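Local coordinates for dopamine N-acetyltransferase-like Protein (Tribolium castaneum, PDB 6V3T) that probably catalyses the transfer of acyl groups from acyl-CoA to arylalkylamines such as serotonin, and binds acetyl-CoA, at residues Y116-I121 with G154-K159; I138-F143 with A171-F176; V160-L165 with K206-V211. One frame throughout, in Å; residues are numbered along the deposited sequence.

Contact 1. Residues Y116-I121 with G154-K159; sequences YNVDKI and GFKLVK
I121 and L157 bring their CA atoms to 5.6 Å near the start of two neighbouring parallel strands, the two strands of a beta-alpha-beta unit whose connecting helix is 138-152. No hydrogen bond joins 116-121 to 154-159; L157 and K159 pair instead with F122, one residue further on, so side chains carry this end of the unit. L157 is the hub. Its CG stands anti to the backbone N (chi1 -170°), and its two methyls part company: CD1 lies over one face of the Y116 ring, 3.6 Å from the centroid, while CD2 rests 3.9 Å from CD1 of I121. Branched aliphatic residues suit this buried spot, where L157 and I121 lie side by side. Y116 is partly exposed, and its OH is hydrogen-bonded to E179; a tyrosine suits a place that needs an apolar ring face and a polar end. I121 CG2 also meets the CB of K159 at 3.7 Å, before that lysine turns off to its salt bridges with D161 and E123. K120 crosses the F155 ring at about a right angle, its CE over one face. K120 CD approaches F155 CE2 at 3.7 Å, and NZ completes a cation-pi contact 4.7 Å from the ring centroid, 10° off the normal.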
loop_
_atom_site.group_PDB
_atom_site.type_symbol
_atom_site.label_atom_id
_atom_site.label_comp_id
_atom_site.label_asym_id
_atom_site.label_seq_id
_atom_site.Cartn_x
_atom_site.Cartn_y
_atom_site.Cartn_z
ATOM N N TYR A 116 -8.864 -11.737 -14.524
ATOM C CA TYR A 116 -8.567 -13.036 -13.862
ATOM C C TYR A 116 -9.859 -13.722 -13.405
ATOM O O TYR A 116 -9.776 -14.793 -12.774
ATOM C CB TYR A 116 -7.595 -12.817 -12.699
ATOM C CG TYR A 116 -6.226 -12.388 -13.154
ATOM C CD1 TYR A 116 -5.351 -13.306 -13.708
ATOM C CD2 TYR A 116 -5.818 -11.066 -13.074
ATOM C CE1 TYR A 116 -4.090 -12.930 -14.146
ATOM C CE2 TYR A 116 -4.562 -10.673 -13.508
ATOM C CZ TYR A 116 -3.696 -11.608 -14.046
ATOM O OH TYR A 116 -2.460 -11.243 -14.486
ATOM N N ASN A 117 -11.011 -13.124 -13.719
ATOM C CA ASN A 117 -12.354 -13.672 -13.393
ATOM C C ASN A 117 -12.426 -14.023 -11.900
ATOM O O ASN A 117 -12.439 -15.216 -11.583
ATOM C CB ASN A 117 -12.671 -14.883 -14.269
ATOM C CG ASN A 117 -13.986 -15.527 -13.897
ATOM O OD1 ASN A 117 -14.847 -14.884 -13.299
ATOM N ND2 ASN A 117 -14.139 -16.800 -14.232
ATOM N N VAL A 118 -12.476 -13.013 -11.029
ATOM C CA VAL A 118 -12.535 -13.171 -9.546
ATOM C C VAL A 118 -13.443 -12.080 -8.989
ATOM O O VAL A 118 -13.640 -11.071 -9.691
ATOM C CB VAL A 118 -11.136 -13.097 -8.910
ATOM C CG1 VAL A 118 -10.223 -14.209 -9.416
ATOM C CG2 VAL A 118 -10.486 -11.728 -9.111
ATOM N N ASP A 119 -13.955 -12.277 -7.773
ATOM C CA ASP A 119 -14.950 -11.379 -7.125
ATOM C C ASP A 119 -14.291 -10.645 -5.952
ATOM O O ASP A 119 -14.826 -9.591 -5.560
ATOM C CB ASP A 119 -16.191 -12.151 -6.657
ATOM C CG ASP A 119 -16.819 -13.064 -7.706
ATOM O OD1 ASP A 119 -16.713 -12.757 -8.910
ATOM O OD2 ASP A 119 -17.410 -14.087 -7.306
ATOM N N LYS A 120 -13.193 -11.192 -5.410
ATOM C CA LYS A 120 -12.365 -10.567 -4.342
ATOM C C LYS A 120 -10.893 -10.619 -4.760
ATOM O O LYS A 120 -10.525 -11.553 -5.495
ATOM C CB LYS A 120 -12.593 -11.262 -2.993
ATOM C CG LYS A 120 -12.278 -12.755 -2.941
ATOM C CD LYS A 120 -12.668 -13.418 -1.627
ATOM C CE LYS A 120 -12.221 -14.863 -1.513
ATOM N NZ LYS A 120 -12.676 -15.467 -0.236
ATOM N N ILE A 121 -10.096 -9.635 -4.326
ATOM C CA ILE A 121 -8.619 -9.570 -4.549
ATOM C C ILE A 121 -7.929 -9.224 -3.229
ATOM O O ILE A 121 -8.322 -8.224 -2.578
ATOM C CB ILE A 121 -8.240 -8.547 -5.639
ATOM C CG1 ILE A 121 -8.774 -8.942 -7.017
ATOM C CG2 ILE A 121 -6.736 -8.335 -5.681
ATOM C CD1 ILE A 121 -8.654 -7.848 -8.055
ATOM N N GLY A 154 -7.895 -18.663 0.994
ATOM C CA GLY A 154 -8.469 -19.180 -0.260
ATOM C C GLY A 154 -8.687 -18.088 -1.287
ATOM O O GLY A 154 -9.638 -18.222 -2.077
ATOM N N PHE A 155 -7.839 -17.053 -1.286
ATOM C CA PHE A 155 -7.745 -16.031 -2.365
ATOM C C PHE A 155 -7.033 -16.643 -3.577
ATOM O O PHE A 155 -6.315 -17.654 -3.407
ATOM C CB PHE A 155 -7.036 -14.769 -1.871
ATOM C CG PHE A 155 -7.873 -13.906 -0.961
ATOM C CD1 PHE A 155 -7.901 -14.134 0.407
ATOM C CD2 PHE A 155 -8.644 -12.875 -1.473
ATOM C CE1 PHE A 155 -8.670 -13.343 1.244
ATOM C CE2 PHE A 155 -9.412 -12.087 -0.633
ATOM C CZ PHE A 155 -9.420 -12.320 0.723
ATOM N N LYS A 156 -7.251 -16.061 -4.760
ATOM C CA LYS A 156 -6.709 -16.560 -6.054
ATOM C C LYS A 156 -5.704 -15.572 -6.646
ATOM O O LYS A 156 -4.805 -16.038 -7.358
ATOM C CB LYS A 156 -7.833 -16.785 -7.065
ATOM C CG LYS A 156 -8.795 -17.916 -6.721
ATOM C CD LYS A 156 -10.020 -17.949 -7.607
ATOM C CE LYS A 156 -10.705 -19.297 -7.606
ATOM N NZ LYS A 156 -11.934 -19.274 -8.433
ATOM N N LEU A 157 -5.864 -14.266 -6.381
ATOM C CA LEU A 157 -4.993 -13.177 -6.912
ATOM C C LEU A 157 -4.564 -12.236 -5.786
ATOM O O LEU A 157 -5.434 -11.731 -5.055
ATOM C CB LEU A 157 -5.742 -12.369 -7.971
ATOM C CG LEU A 157 -4.877 -11.387 -8.765
ATOM C CD1 LEU A 157 -4.371 -12.033 -10.041
ATOM C CD2 LEU A 157 -5.641 -10.120 -9.089
ATOM N N VAL A 158 -3.261 -11.966 -5.704
ATOM C CA VAL A 158 -2.675 -10.940 -4.796
ATOM C C VAL A 158 -2.214 -9.784 -5.675
ATOM O O VAL A 158 -1.664 -10.046 -6.763
ATOM C CB VAL A 158 -1.527 -11.512 -3.942
ATOM C CG1 VAL A 158 -0.907 -10.455 -3.041
ATOM C CG2 VAL A 158 -1.982 -12.712 -3.116
ATOM N N LYS A 159 -2.470 -8.562 -5.224
ATOM C CA LYS A 159 -2.172 -7.321 -5.974
ATOM C C LYS A 159 -1.543 -6.324 -4.999
ATOM O O LYS A 159 -1.854 -6.406 -3.785
ATOM C CB LYS A 159 -3.455 -6.824 -6.644
ATOM C CG LYS A 159 -3.394 -5.430 -7.250
ATOM C CD LYS A 159 -4.030 -4.406 -6.375
ATOM C CE LYS A 159 -3.590 -2.986 -6.629
ATOM N NZ LYS A 159 -4.343 -2.062 -5.748
#

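Contact 2. Residues I138-F143 with A171-F176; sequences IAKELF and AECLGF. With ACO (acetyl coenzyme *a), chain G.
F143 packs helix 138-152 against the end of helix 165-174: its near atoms share one methyl of L174, while the far end of the ring meets F176 and A171. Its CB starts 3.7 Å from the CD1 methyl of L174, and that methyl also touches CG and lies 3.6 Å from CD1 of F143. CE1 of F143 comes to 3.5 Å from CZ of F176 and CE2 to 4.0 Å from CB of A171, which CZ touches too while lying over one face of the F176 ring, toward its rim. The two phenylalanines meet tip to tip, the edge of F143 toward the face of F176 in a T-shaped pair, centroids 5.1 Å apart, planes at 72°. Small A171 lets the helix backbone approach the ring, and G175 ends helix 165-174 in a Schellman motif. About one turn before F143, helix 138-152 reaches the cofactor. Its first turn follows the glycine-rich loop of the GNAT fold, and the amide N of K140 gives a nearly straight hydrogen bond to the pyrophosphate oxygen O1A (3.3 Å, 175°). The bend of K140 at chi3 sets CE 4.1 Å from SG of C173; NZ, beyond it, lies 3.6 Å from O9A of the 3'-phosphate. Helix start and lysine charge would be expected to steady the anionic cofactor, whereas the F143 cluster joins the helices by apolar contact alone.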
loop_
_atom_site.group_PDB
_atom_site.type_symbol
_atom_site.label_atom_id
_atom_site.label_comp_id
_atom_site.label_asym_id
_atom_site.label_seq_id
_atom_site.Cartn_x
_atom_site.Cartn_y
_atom_site.Cartn_z
ATOM N N ILE A 138 13.282 -7.132 5.851
ATOM C CA ILE A 138 12.052 -7.326 6.673
ATOM C C ILE A 138 10.824 -7.247 5.764
ATOM O O ILE A 138 9.951 -8.107 5.876
ATOM C CB ILE A 138 11.997 -6.298 7.814
ATOM C CG1 ILE A 138 13.280 -6.371 8.650
ATOM C CG2 ILE A 138 10.730 -6.483 8.637
ATOM C CD1 ILE A 138 13.153 -5.885 10.059
ATOM N N ALA A 139 10.760 -6.238 4.902
ATOM C CA ALA A 139 9.666 -6.059 3.926
ATOM C C ALA A 139 9.492 -7.356 3.147
ATOM O O ALA A 139 8.386 -7.915 3.151
ATOM C CB ALA A 139 9.972 -4.912 3.003
ATOM N N LYS A 140 10.575 -7.815 2.530
ATOM C CA LYS A 140 10.596 -9.067 1.738
ATOM C C LYS A 140 9.909 -10.185 2.532
ATOM O O LYS A 140 9.245 -11.018 1.899
ATOM C CB LYS A 140 12.031 -9.453 1.371
ATOM C CG LYS A 140 12.536 -8.856 0.068
ATOM C CD LYS A 140 14.004 -9.043 -0.161
ATOM C CE LYS A 140 14.308 -10.210 -1.064
ATOM N NZ LYS A 140 15.716 -10.642 -0.932
ATOM N N GLU A 141 10.082 -10.218 3.854
ATOM C CA GLU A 141 9.503 -11.285 4.708
ATOM C C GLU A 141 8.013 -11.022 4.879
ATOM O O GLU A 141 7.234 -11.970 4.715
ATOM C CB GLU A 141 10.198 -11.386 6.066
ATOM C CG GLU A 141 11.194 -12.513 6.117
ATOM C CD GLU A 141 10.595 -13.852 5.728
ATOM O OE1 GLU A 141 9.656 -14.288 6.426
ATOM O OE2 GLU A 141 11.053 -14.443 4.704
ATOM N N LEU A 142 7.651 -9.782 5.207
ATOM C CA LEU A 142 6.244 -9.344 5.382
ATOM C C LEU A 142 5.453 -9.703 4.127
ATOM O O LEU A 142 4.377 -10.301 4.264
ATOM C CB LEU A 142 6.219 -7.834 5.616
ATOM C CG LEU A 142 6.708 -7.394 6.989
ATOM C CD1 LEU A 142 7.016 -5.906 7.002
ATOM C CD2 LEU A 142 5.679 -7.748 8.051
ATOM N N PHE A 143 6.003 -9.358 2.961
ATOM C CA PHE A 143 5.434 -9.650 1.622
ATOM C C PHE A 143 5.184 -11.156 1.471
ATOM O O PHE A 143 4.022 -11.534 1.266
ATOM C CB PHE A 143 6.352 -9.123 0.518
ATOM C CG PHE A 143 5.629 -8.596 -0.693
ATOM C CD1 PHE A 143 4.555 -9.284 -1.236
ATOM C CD2 PHE A 143 6.027 -7.414 -1.290
ATOM C CE1 PHE A 143 3.891 -8.792 -2.346
ATOM C CE2 PHE A 143 5.371 -6.934 -2.408
ATOM C CZ PHE A 143 4.301 -7.621 -2.927
ATOM N N ALA A 171 8.426 -7.585 -4.799
ATOM C CA ALA A 171 7.415 -8.195 -5.680
ATOM C C ALA A 171 8.126 -8.997 -6.772
ATOM O O ALA A 171 7.767 -10.155 -6.958
ATOM C CB ALA A 171 6.524 -7.123 -6.246
ATOM N N GLU A 172 9.108 -8.404 -7.448
ATOM C CA GLU A 172 9.916 -9.100 -8.485
ATOM C C GLU A 172 10.402 -10.420 -7.885
ATOM O O GLU A 172 10.278 -11.454 -8.552
ATOM C CB GLU A 172 11.121 -8.266 -8.933
ATOM C CG GLU A 172 11.171 -7.997 -10.429
ATOM C CD GLU A 172 10.718 -6.602 -10.847
ATOM O OE1 GLU A 172 10.613 -5.722 -9.977
ATOM O OE2 GLU A 172 10.467 -6.400 -12.042
ATOM N N CYS A 173 10.915 -10.377 -6.657
ATOM C CA CYS A 173 11.627 -11.521 -6.032
ATOM C C CYS A 173 10.657 -12.658 -5.723
ATOM O O CYS A 173 11.119 -13.798 -5.758
ATOM C CB CYS A 173 12.402 -11.137 -4.776
ATOM S SG CYS A 173 14.175 -10.932 -5.093
ATOM N N LEU A 174 9.378 -12.376 -5.441
ATOM C CA LEU A 174 8.347 -13.426 -5.188
ATOM C C LEU A 174 7.635 -13.806 -6.498
ATOM O O LEU A 174 6.729 -14.645 -6.441
ATOM C CB LEU A 174 7.348 -12.927 -4.141
ATOM C CG LEU A 174 7.876 -12.789 -2.715
ATOM C CD1 LEU A 174 6.982 -11.876 -1.888
ATOM C CD2 LEU A 174 7.995 -14.140 -2.038
ATOM N N GLY A 175 8.019 -13.206 -7.630
ATOM C CA GLY A 175 7.581 -13.606 -8.984
ATOM C C GLY A 175 6.326 -12.880 -9.446
ATOM O O GLY A 175 5.658 -13.372 -10.357
ATOM N N PHE A 176 6.018 -11.727 -8.867
ATOM C CA PHE A 176 4.881 -10.878 -9.290
ATOM C C PHE A 176 5.133 -10.337 -10.701
ATOM O O PHE A 176 6.275 -9.990 -11.042
ATOM C CB PHE A 176 4.670 -9.728 -8.310
ATOM C CG PHE A 176 3.916 -10.117 -7.073
ATOM C CD1 PHE A 176 4.347 -11.168 -6.285
ATOM C CD2 PHE A 176 2.767 -9.438 -6.705
ATOM C CE1 PHE A 176 3.641 -11.531 -5.147
ATOM C CE2 PHE A 176 2.068 -9.797 -5.566
ATOM C CZ PHE A 176 2.505 -10.844 -4.789
HETATM N N1A ACO G . 18.335 1.237 -1.951
HETATM C C2A ACO G . 18.262 0.303 -2.909
HETATM N N3A ACO G . 17.568 -0.838 -2.764
HETATM C C4A ACO G . 16.902 -1.101 -1.630
HETATM C C5A ACO G . 16.946 -0.132 -0.553
HETATM C C6A ACO G . 17.721 1.081 -0.778
HETATM N N6A ACO G . 17.798 2.009 0.181
HETATM N N7A ACO G . 16.218 -0.623 0.446
HETATM C C8A ACO G . 15.746 -1.823 0.047
HETATM N N9A ACO G . 16.174 -2.100 -1.183
HETATM C C1B ACO G . 15.810 -3.304 -1.916
HETATM C C2B ACO G . 16.649 -4.503 -1.573
HETATM O O2B ACO G . 17.749 -4.629 -2.450
HETATM C C3B ACO G . 15.643 -5.608 -1.771
HETATM O O3B ACO G . 15.548 -5.908 -3.143
HETATM P P3B ACO G . 16.265 -7.229 -3.676
HETATM O O7A ACO G . 16.644 -6.898 -5.105
HETATM O O8A ACO G . 17.445 -7.290 -2.721
HETATM O O9A ACO G . 15.135 -8.245 -3.517
HETATM C C4B ACO G . 14.315 -5.020 -1.390
HETATM O O4B ACO G . 14.496 -3.631 -1.478
HETATM C C5B ACO G . 13.894 -5.383 -0.003
HETATM O O5B ACO G . 14.519 -4.571 0.967
HETATM P P1A ACO G . 13.929 -4.705 2.434
HETATM O O1A ACO G . 13.358 -6.092 2.591
HETATM O O2A ACO G . 14.857 -4.185 3.481
HETATM O O3A ACO G . 12.774 -3.603 2.337
HETATM P P2A ACO G . 12.677 -2.492 3.489
HETATM O O4A ACO G . 12.683 -3.240 4.811
HETATM O O5A ACO G . 13.763 -1.471 3.264
HETATM O O6A ACO G . 11.262 -1.795 3.005
HETATM C CBP ACO G . 10.101 0.397 2.493
HETATM C CCP ACO G . 10.760 -0.535 3.521
HETATM C CDP ACO G . 9.502 -0.451 1.383
HETATM C CEP ACO G . 11.209 1.298 1.984
HETATM C CAP ACO G . 8.996 1.330 3.111
HETATM O OAP ACO G . 9.634 2.344 3.898
HETATM C C9P ACO G . 8.002 2.073 2.144
HETATM O O9P ACO G . 8.217 3.232 1.785
HETATM N N8P ACO G . 6.875 1.416 1.722
HETATM C C7P ACO G . 5.893 1.948 0.772
HETATM C C6P ACO G . 5.527 1.006 -0.395
HETATM C C5P ACO G . 4.043 0.893 -0.695
HETATM O O5P ACO G . 3.459 -0.164 -0.597
HETATM N N4P ACO G . 3.419 1.995 -1.111
HETATM C C3P ACO G . 2.027 2.018 -1.610
HETATM C C2P ACO G . 1.017 2.917 -0.867
HETATM S S1P ACO G . 0.586 4.405 -1.747
HETATM C C ACO G . 0.148 5.501 -0.531
HETATM O O ACO G . -0.449 5.125 0.467
HETATM C CH3 ACO G . 0.466 6.963 -0.652
#

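Contact 3. Residues V160-L165 with K206-V211; sequences VDATSL and KVMTKV. With ACO (acetyl coenzyme *a), chain G.
V160 and M208 lie side by side on one face of the sheet, the CG1 methyl of V160 3.7 Å from CB of M208. That methyl occupies the crowded position between the backbone N and the carbonyl carbon (chi1 57°). M208 sends CG anti to its own carbonyl carbon, and the next torsion, near 180° (chi2 -174°), carries SD to 3.9 Å from CB of A162; flexible methionine thus fits beneath helix 165-174, where A171 meets it. Backbone pairing sets this register: V160 with M208 and A162 with K206 are hydrogen-bonded pairs, M208 N to V160 O at 3.1 Å and A162 N to K206 O at 2.8 Å. This antiparallel pairing continues the GNAT sheet beyond the parallel strands 120-129 and 157-162. On the opposite face D161 and V207 form the non-hydrogen-bonded pair, with OD1 of D161 3.5 Å from CG2 of V207. The carboxylate is satisfied elsewhere, OD1 by the amide of N107 and OD2 by K159, so an aspartate can sit beside a valine. Past the strand, T163 lines the acetyl-CoA pocket: its OG1, which is hydrogen-bonded to E25, lies 3.0 Å from the pantetheine nitrogen N4P, and its CG2 methyl is 3.7 Å from the thioester sulfur S1P.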
loop_
_atom_site.group_PDB
_atom_site.type_symbol
_atom_site.label_atom_id
_atom_site.label_comp_id
_atom_site.label_asym_id
_atom_site.label_seq_id
_atom_site.Cartn_x
_atom_site.Cartn_y
_atom_site.Cartn_z
ATOM N N VAL A 160 -0.667 -5.456 -5.511
ATOM C CA VAL A 160 0.078 -4.438 -4.711
ATOM C C VAL A 160 0.268 -3.168 -5.547
ATOM O O VAL A 160 0.748 -3.265 -6.722
ATOM C CB VAL A 160 1.436 -4.980 -4.220
ATOM C CG1 VAL A 160 2.311 -5.464 -5.373
ATOM C CG2 VAL A 160 2.171 -3.947 -3.376
ATOM N N ASP A 161 -0.083 -2.023 -4.962
ATOM C CA ASP A 161 0.167 -0.704 -5.585
ATOM C C ASP A 161 1.609 -0.349 -5.253
ATOM O O ASP A 161 1.823 0.270 -4.209
ATOM C CB ASP A 161 -0.845 0.340 -5.116
ATOM C CG ASP A 161 -2.153 0.276 -5.876
ATOM O OD1 ASP A 161 -2.135 0.565 -7.088
ATOM O OD2 ASP A 161 -3.163 -0.076 -5.257
ATOM N N ALA A 162 2.546 -0.791 -6.088
ATOM C CA ALA A 162 3.999 -0.736 -5.816
ATOM C C ALA A 162 4.540 0.629 -6.226
ATOM O O ALA A 162 5.052 0.752 -7.353
ATOM C CB ALA A 162 4.706 -1.855 -6.545
ATOM N N THR A 163 4.413 1.611 -5.343
ATOM C CA THR A 163 4.834 3.008 -5.598
ATOM C C THR A 163 6.337 3.140 -5.350
ATOM O O THR A 163 6.992 3.914 -6.058
ATOM C CB THR A 163 4.088 3.955 -4.673
ATOM O OG1 THR A 163 4.527 3.556 -3.379
ATOM C CG2 THR A 163 2.587 3.854 -4.799
ATOM N N SER A 164 6.835 2.429 -4.341
ATOM C CA SER A 164 8.278 2.327 -4.015
ATOM C C SER A 164 8.894 1.264 -4.921
ATOM O O SER A 164 8.270 0.216 -5.088
ATOM C CB SER A 164 8.485 1.992 -2.568
ATOM O OG SER A 164 9.861 2.023 -2.228
ATOM N N LEU A 165 10.058 1.533 -5.492
ATOM C CA LEU A 165 10.759 0.560 -6.367
ATOM C C LEU A 165 11.401 -0.541 -5.502
ATOM O O LEU A 165 11.559 -1.684 -5.994
ATOM C CB LEU A 165 11.765 1.330 -7.224
ATOM C CG LEU A 165 13.148 0.713 -7.362
ATOM C CD1 LEU A 165 13.152 -0.327 -8.461
ATOM C CD2 LEU A 165 14.178 1.789 -7.651
ATOM N N LYS A 206 4.109 0.863 -10.393
ATOM C CA LYS A 206 3.651 -0.406 -10.987
ATOM C C LYS A 206 2.541 -0.963 -10.121
ATOM O O LYS A 206 2.735 -1.018 -8.890
ATOM C CB LYS A 206 4.771 -1.437 -11.031
ATOM C CG LYS A 206 5.750 -1.291 -12.178
ATOM C CD LYS A 206 6.946 -2.174 -11.966
ATOM C CE LYS A 206 7.804 -2.345 -13.191
ATOM N NZ LYS A 206 8.819 -3.387 -12.939
ATOM N N VAL A 207 1.431 -1.344 -10.749
ATOM C CA VAL A 207 0.479 -2.341 -10.193
ATOM C C VAL A 207 1.046 -3.720 -10.536
ATOM O O VAL A 207 1.389 -3.946 -11.705
ATOM C CB VAL A 207 -0.954 -2.124 -10.710
ATOM C CG1 VAL A 207 -1.888 -3.250 -10.294
ATOM C CG2 VAL A 207 -1.505 -0.795 -10.227
ATOM N N MET A 208 1.201 -4.568 -9.521
ATOM C CA MET A 208 1.878 -5.881 -9.622
ATOM C C MET A 208 0.991 -6.930 -8.961
ATOM O O MET A 208 0.217 -6.586 -8.065
ATOM C CB MET A 208 3.255 -5.850 -8.954
ATOM C CG MET A 208 4.137 -4.733 -9.485
ATOM S SD MET A 208 5.840 -4.748 -8.872
ATOM C CE MET A 208 6.548 -6.014 -9.933
ATOM N N THR A 209 1.130 -8.168 -9.405
ATOM C CA THR A 209 0.108 -9.222 -9.276
ATOM C C THR A 209 0.787 -10.590 -9.274
ATOM O O THR A 209 1.742 -10.776 -10.054
ATOM C CB THR A 209 -0.899 -9.073 -10.418
ATOM O OG1 THR A 209 -1.990 -8.350 -9.851
ATOM C CG2 THR A 209 -1.351 -10.390 -11.014
ATOM N N LYS A 210 0.283 -11.508 -8.452
ATOM C CA LYS A 210 0.611 -12.943 -8.550
ATOM C C LYS A 210 -0.658 -13.752 -8.332
ATOM O O LYS A 210 -1.499 -13.317 -7.518
ATOM C CB LYS A 210 1.673 -13.330 -7.526
ATOM C CG LYS A 210 2.496 -14.542 -7.932
ATOM C CD LYS A 210 3.381 -15.052 -6.831
ATOM C CE LYS A 210 4.070 -16.351 -7.184
ATOM N NZ LYS A 210 4.184 -17.219 -5.988
ATOM N N VAL A 211 -0.763 -14.881 -9.033
ATOM C CA VAL A 211 -1.888 -15.855 -8.942
ATOM C C VAL A 211 -1.451 -16.967 -7.979
ATOM O O VAL A 211 -0.294 -17.405 -8.094
ATOM C CB VAL A 211 -2.239 -16.398 -10.342
ATOM C CG1 VAL A 211 -3.555 -17.159 -10.342
ATOM C CG2 VAL A 211 -2.256 -15.296 -11.396
HETATM N N1A ACO G . 18.335 1.237 -1.951
HETATM C C2A ACO G . 18.262 0.303 -2.909
HETATM N N3A ACO G . 17.568 -0.838 -2.764
HETATM C C4A ACO G . 16.902 -1.101 -1.630
HETATM C C5A ACO G . 16.946 -0.132 -0.553
HETATM C C6A ACO G . 17.721 1.081 -0.778
HETATM N N6A ACO G . 17.798 2.009 0.181
HETATM N N7A ACO G . 16.218 -0.623 0.446
HETATM C C8A ACO G . 15.746 -1.823 0.047
HETATM N N9A ACO G . 16.174 -2.100 -1.183
HETATM C C1B ACO G . 15.810 -3.304 -1.916
HETATM C C2B ACO G . 16.649 -4.503 -1.573
HETATM O O2B ACO G . 17.749 -4.629 -2.450
HETATM C C3B ACO G . 15.643 -5.608 -1.771
HETATM O O3B ACO G . 15.548 -5.908 -3.143
HETATM P P3B ACO G . 16.265 -7.229 -3.676
HETATM O O7A ACO G . 16.644 -6.898 -5.105
HETATM O O8A ACO G . 17.445 -7.290 -2.721
HETATM O O9A ACO G . 15.135 -8.245 -3.517
HETATM C C4B ACO G . 14.315 -5.020 -1.390
HETATM O O4B ACO G . 14.496 -3.631 -1.478
HETATM C C5B ACO G . 13.894 -5.383 -0.003
HETATM O O5B ACO G . 14.519 -4.571 0.967
HETATM P P1A ACO G . 13.929 -4.705 2.434
HETATM O O1A ACO G . 13.358 -6.092 2.591
HETATM O O2A ACO G . 14.857 -4.185 3.481
HETATM O O3A ACO G . 12.774 -3.603 2.337
HETATM P P2A ACO G . 12.677 -2.492 3.489
HETATM O O4A ACO G . 12.683 -3.240 4.811
HETATM O O5A ACO G . 13.763 -1.471 3.264
HETATM O O6A ACO G . 11.262 -1.795 3.005
HETATM C CBP ACO G . 10.101 0.397 2.493
HETATM C CCP ACO G . 10.760 -0.535 3.521
HETATM C CDP ACO G . 9.502 -0.451 1.383
HETATM C CEP ACO G . 11.209 1.298 1.984
HETATM C CAP ACO G . 8.996 1.330 3.111
HETATM O OAP ACO G . 9.634 2.344 3.898
HETATM C C9P ACO G . 8.002 2.073 2.144
HETATM O O9P ACO G . 8.217 3.232 1.785
HETATM N N8P ACO G . 6.875 1.416 1.722
HETATM C C7P ACO G . 5.893 1.948 0.772
HETATM C C6P ACO G . 5.527 1.006 -0.395
HETATM C C5P ACO G . 4.043 0.893 -0.695
HETATM O O5P ACO G . 3.459 -0.164 -0.597
HETATM N N4P ACO G . 3.419 1.995 -1.111
HETATM C C3P ACO G . 2.027 2.018 -1.610
HETATM C C2P ACO G . 1.017 2.917 -0.867
HETATM S S1P ACO G . 0.586 4.405 -1.747
HETATM C C ACO G . 0.148 5.501 -0.531
HETATM O O ACO G . -0.449 5.125 0.467
HETATM C CH3 ACO G . 0.466 6.963 -0.652
#

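In the fold
Strand 157-162 runs through contacts 1 and 3, pairing with a parallel neighbour on one side and an antiparallel one on the other, and a backbone bond from V158 to K210 ties the two together. Contact 3, the closest of the three to the centre of the protein, is buried and rests on backbone hydrogen bonds; contact 1, at the N-terminal ends of two inner strands, is partly exposed and depends on side chains. Contact 2, in the helical layer covering the sheet, is partly buried: F143, A171 and F176 are buried, C173 exposed. F176 links it to both others. Contacts 2 and 3 share the acetyl-CoA, the former at its phosphates, the latter at its pantetheine arm.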